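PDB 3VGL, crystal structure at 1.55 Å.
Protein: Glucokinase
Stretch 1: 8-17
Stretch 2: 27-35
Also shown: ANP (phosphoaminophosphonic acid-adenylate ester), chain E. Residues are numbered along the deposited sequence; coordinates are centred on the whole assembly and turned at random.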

# COMPACT_ATOMS: atom_id res chain seq x y z
N ASP A 8 -12.07 12.01 -31.83
CA ASP A 8 -11.60 11.50 -30.53
C ASP A 8 -11.13 12.70 -29.75
O ASP A 8 -10.20 13.40 -30.17
CB ASP A 8 -10.46 10.48 -30.76
CG ASP A 8 -9.97 9.83 -29.47
OD1 ASP A 8 -9.70 10.55 -28.47
OD2 ASP A 8 -9.86 8.59 -29.45
N ILE A 9 -11.80 12.98 -28.63
CA ILE A 9 -11.42 14.10 -27.78
C ILE A 9 -10.77 13.59 -26.51
O ILE A 9 -11.45 13.04 -25.62
CB ILE A 9 -12.60 15.00 -27.39
CG1 ILE A 9 -13.27 15.50 -28.65
CG2 ILE A 9 -12.10 16.20 -26.56
CD1 ILE A 9 -14.77 15.62 -28.51
N GLY A 10 -9.45 13.75 -26.45
CA GLY A 10 -8.69 13.28 -25.28
C GLY A 10 -8.24 14.44 -24.42
O GLY A 10 -8.46 15.60 -24.75
N GLY A 11 -7.61 14.13 -23.28
CA GLY A 11 -7.08 15.16 -22.39
C GLY A 11 -6.06 16.08 -23.05
O GLY A 11 -5.92 17.24 -22.64
N THR A 12 -5.35 15.58 -24.06
CA THR A 12 -4.26 16.32 -24.69
C THR A 12 -4.62 16.71 -26.12
O THR A 12 -4.38 17.85 -26.53
CB THR A 12 -2.93 15.48 -24.66
OG1 THR A 12 -2.62 15.16 -23.29
CG2 THR A 12 -1.75 16.25 -25.23
N LYS A 13 -5.20 15.77 -26.86
CA LYS A 13 -5.38 15.92 -28.31
C LYS A 13 -6.81 15.67 -28.76
O LYS A 13 -7.51 14.81 -28.23
CB LYS A 13 -4.51 14.90 -29.06
CG LYS A 13 -3.05 14.87 -28.68
CD LYS A 13 -2.50 13.48 -28.98
CE LYS A 13 -1.05 13.37 -28.57
NZ LYS A 13 -0.47 12.06 -28.96
N ILE A 14 -7.21 16.40 -29.80
CA ILE A 14 -8.42 16.08 -30.55
C ILE A 14 -8.00 15.57 -31.92
O ILE A 14 -7.15 16.17 -32.59
CB ILE A 14 -9.33 17.34 -30.69
CG1 ILE A 14 -9.91 17.72 -29.32
CG2 ILE A 14 -10.44 17.09 -31.72
CD1 ILE A 14 -10.55 19.11 -29.28
N ALA A 15 -8.57 14.45 -32.34
CA ALA A 15 -8.31 13.90 -33.67
C ALA A 15 -9.61 13.53 -34.35
O ALA A 15 -10.47 12.90 -33.75
CB ALA A 15 -7.41 12.70 -33.58
N ALA A 16 -9.73 13.89 -35.63
CA ALA A 16 -10.92 13.56 -36.37
C ALA A 16 -10.56 13.00 -37.73
O ALA A 16 -9.46 13.26 -38.25
CB ALA A 16 -11.84 14.76 -36.51
N GLY A 17 -11.47 12.22 -38.27
CA GLY A 17 -11.29 11.72 -39.63
C GLY A 17 -12.55 11.17 -40.21
O GLY A 17 -13.45 10.75 -39.49
N SER A 27 -9.37 10.68 -44.12
CA SER A 27 -8.80 11.99 -43.86
C SER A 27 -8.35 12.08 -42.40
O SER A 27 -8.80 11.30 -41.57
CB SER A 27 -9.82 13.10 -44.14
OG SER A 27 -10.86 13.10 -43.19
N THR A 28 -7.49 13.07 -42.14
CA THR A 28 -6.89 13.28 -40.82
C THR A 28 -6.96 14.76 -40.45
O THR A 28 -6.61 15.62 -41.26
CB THR A 28 -5.40 12.86 -40.83
OG1 THR A 28 -5.30 11.50 -41.27
CG2 THR A 28 -4.76 13.02 -39.45
N PHE A 29 -7.40 15.05 -39.23
CA PHE A 29 -7.30 16.40 -38.69
C PHE A 29 -6.89 16.27 -37.23
O PHE A 29 -7.39 15.39 -36.55
CB PHE A 29 -8.63 17.16 -38.81
CG PHE A 29 -8.61 18.53 -38.16
CD1 PHE A 29 -8.42 19.67 -38.93
CD2 PHE A 29 -8.77 18.67 -36.78
CE1 PHE A 29 -8.40 20.94 -38.35
CE2 PHE A 29 -8.75 19.94 -36.18
CZ PHE A 29 -8.57 21.08 -36.98
N LYS A 30 -5.94 17.09 -36.79
CA LYS A 30 -5.49 17.08 -35.39
C LYS A 30 -5.42 18.49 -34.84
O LYS A 30 -5.00 19.42 -35.54
CB LYS A 30 -4.10 16.44 -35.26
CG LYS A 30 -3.95 15.07 -35.89
CD LYS A 30 -2.50 14.60 -35.82
CE LYS A 30 -2.29 13.26 -36.51
NZ LYS A 30 -2.63 12.12 -35.61
N VAL A 31 -5.81 18.67 -33.58
CA VAL A 31 -5.62 19.95 -32.89
C VAL A 31 -5.51 19.66 -31.40
O VAL A 31 -6.07 18.68 -30.94
CB VAL A 31 -6.76 20.97 -33.20
CG1 VAL A 31 -8.08 20.55 -32.58
CG2 VAL A 31 -6.39 22.38 -32.74
N ALA A 32 -4.82 20.52 -30.66
CA ALA A 32 -4.72 20.36 -29.20
C ALA A 32 -6.08 20.61 -28.54
O ALA A 32 -6.86 21.47 -28.96
CB ALA A 32 -3.65 21.30 -28.61
N THR A 33 -6.37 19.83 -27.50
CA THR A 33 -7.58 20.02 -26.73
C THR A 33 -7.50 21.32 -25.94
O THR A 33 -6.60 21.49 -25.11
CB THR A 33 -7.80 18.83 -25.79
OG1 THR A 33 -7.70 17.64 -26.58
CG2 THR A 33 -9.17 18.91 -25.13
N PRO A 34 -8.45 22.24 -26.18
CA PRO A 34 -8.48 23.50 -25.43
C PRO A 34 -8.90 23.28 -23.98
O PRO A 34 -9.52 22.26 -23.66
CB PRO A 34 -9.56 24.31 -26.17
CG PRO A 34 -9.71 23.68 -27.48
CD PRO A 34 -9.46 22.22 -27.25
N PRO A 35 -8.58 24.25 -23.10
CA PRO A 35 -8.84 24.11 -21.67
C PRO A 35 -10.28 24.32 -21.19
O PRO A 35 -10.60 23.96 -20.05
CB PRO A 35 -7.90 25.15 -21.04
CG PRO A 35 -7.76 26.19 -22.07
CD PRO A 35 -7.81 25.48 -23.39
PB ANP E . -5.06 11.80 -25.50
O1B ANP E . -5.04 11.25 -24.07
O2B ANP E . -5.27 13.28 -25.62
N3B ANP E . -6.28 11.01 -26.40
PA ANP E . -2.66 10.28 -26.18
O1A ANP E . -1.61 10.53 -27.27
O2A ANP E . -3.47 9.02 -26.20
O3A ANP E . -3.61 11.59 -26.15
O5' ANP E . -1.96 10.37 -24.73
C5' ANP E . -1.13 11.48 -24.36
C4' ANP E . -0.14 11.02 -23.31
O4' ANP E . 0.56 9.85 -23.77
C3' ANP E . 0.91 12.08 -23.08
O3' ANP E . 1.40 11.91 -21.75
C2' ANP E . 1.97 11.69 -24.08
O2' ANP E . 3.25 12.16 -23.71
C1' ANP E . 1.92 10.16 -24.08
N9 ANP E . 2.16 9.62 -25.42
C8 ANP E . 1.39 9.75 -26.52
N7 ANP E . 1.95 9.08 -27.58
C5 ANP E . 3.07 8.51 -27.11
C6 ANP E . 4.17 7.67 -27.67
N6 ANP E . 4.16 7.28 -28.97
N1 ANP E . 5.15 7.28 -26.82
C2 ANP E . 5.20 7.64 -25.51
N3 ANP E . 4.24 8.41 -24.95
C4 ANP E . 3.21 8.85 -25.70
O HOH W 1 -4.14 20.15 -24.95
O HOH W 2 -7.56 10.60 -38.99

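Strands 13-17 and 29-32 run antiparallel, with 164° between their N-to-C directions and a closest axial approach of 4.7 Å. Together the two stretches bury 529 Å², both sides summed.

Stretch 2 enters the contact at Ser27, whose carbonyl O lies 3.2 Å from Gly17 CA. An ideal CB built on Gly17 would fall 2.5 Å from Ser27 O, a clash, so the glycine allows this close approach. Thr28 directs its CA-to-CB bond away from stretch 1 and adds little; a water O lies 2.9 Å from Ser27 O, within hydrogen-bonding reach.

The paired register begins at Phe29, a hydrogen-bonded pair with Ala16. Phe29 N donates to Ala16 O at 2.9 Å with an N-H...O angle of 147°, and Ala16 N donates to Phe29 O at 2.9 Å and 167°, so the second bond is the straighter. Phe29 O also receives a CA-H...O contact from Ala15 CA (3.4 Å, 143° at H). The Phe29 side chain, chi1 t, shares a sheet face with Ala16, Ile14 and Val31.

Lys30 pairs with Ala15 in a non-hydrogen-bonded position, CA to CA 4.6 Å, with both side chains on the other face. Its CA makes a CA-H...O contact with Ile14 O (3.4 Å, 145°). Its exposed position suits a charged side chain.

Val31 closes a second ring with Ile14: Ile14 N to Val31 O is 2.8 Å at 163°, and Val31 N to Ile14 O is 3.0 Å at 165°. Their side chains meet at Ile14 CB and Val31 CG1, 3.9 Å apart. Ile14 is buried and has 97 Å² covered by stretch 2, a fitting place for a branched apolar residue.

At Ala32, paired with Lys13, the side chains diverge. The Lys13 CA-to-CB bond points away from stretch 2; Lys13 N donates to ANP O2B at 2.8 Å, and Lys13 NZ donates to ANP O1A at 2.5 Å.

Thr33 extends the contact beyond the strand. Its N donates to Thr12 O (3.0 Å, 171°), while a water bridges Thr12 O and Thr33 O, 2.8 Å from each. CA-to-CB points toward stretch 1, and with chi1 m the hydroxyl OG1 donates to Gly10 O at 2.8 Å. Thr33 thus joins the loop through both backbone and side chain, with 91 Å² covered. Gly10 itself has no room for a CB, which would lie 2.0 Å from ANP N3B.

Finally, Pro34 CD packs 3.9 Å from Ile14 CD1, extending the apolar contact; Pro35 lies out of reach.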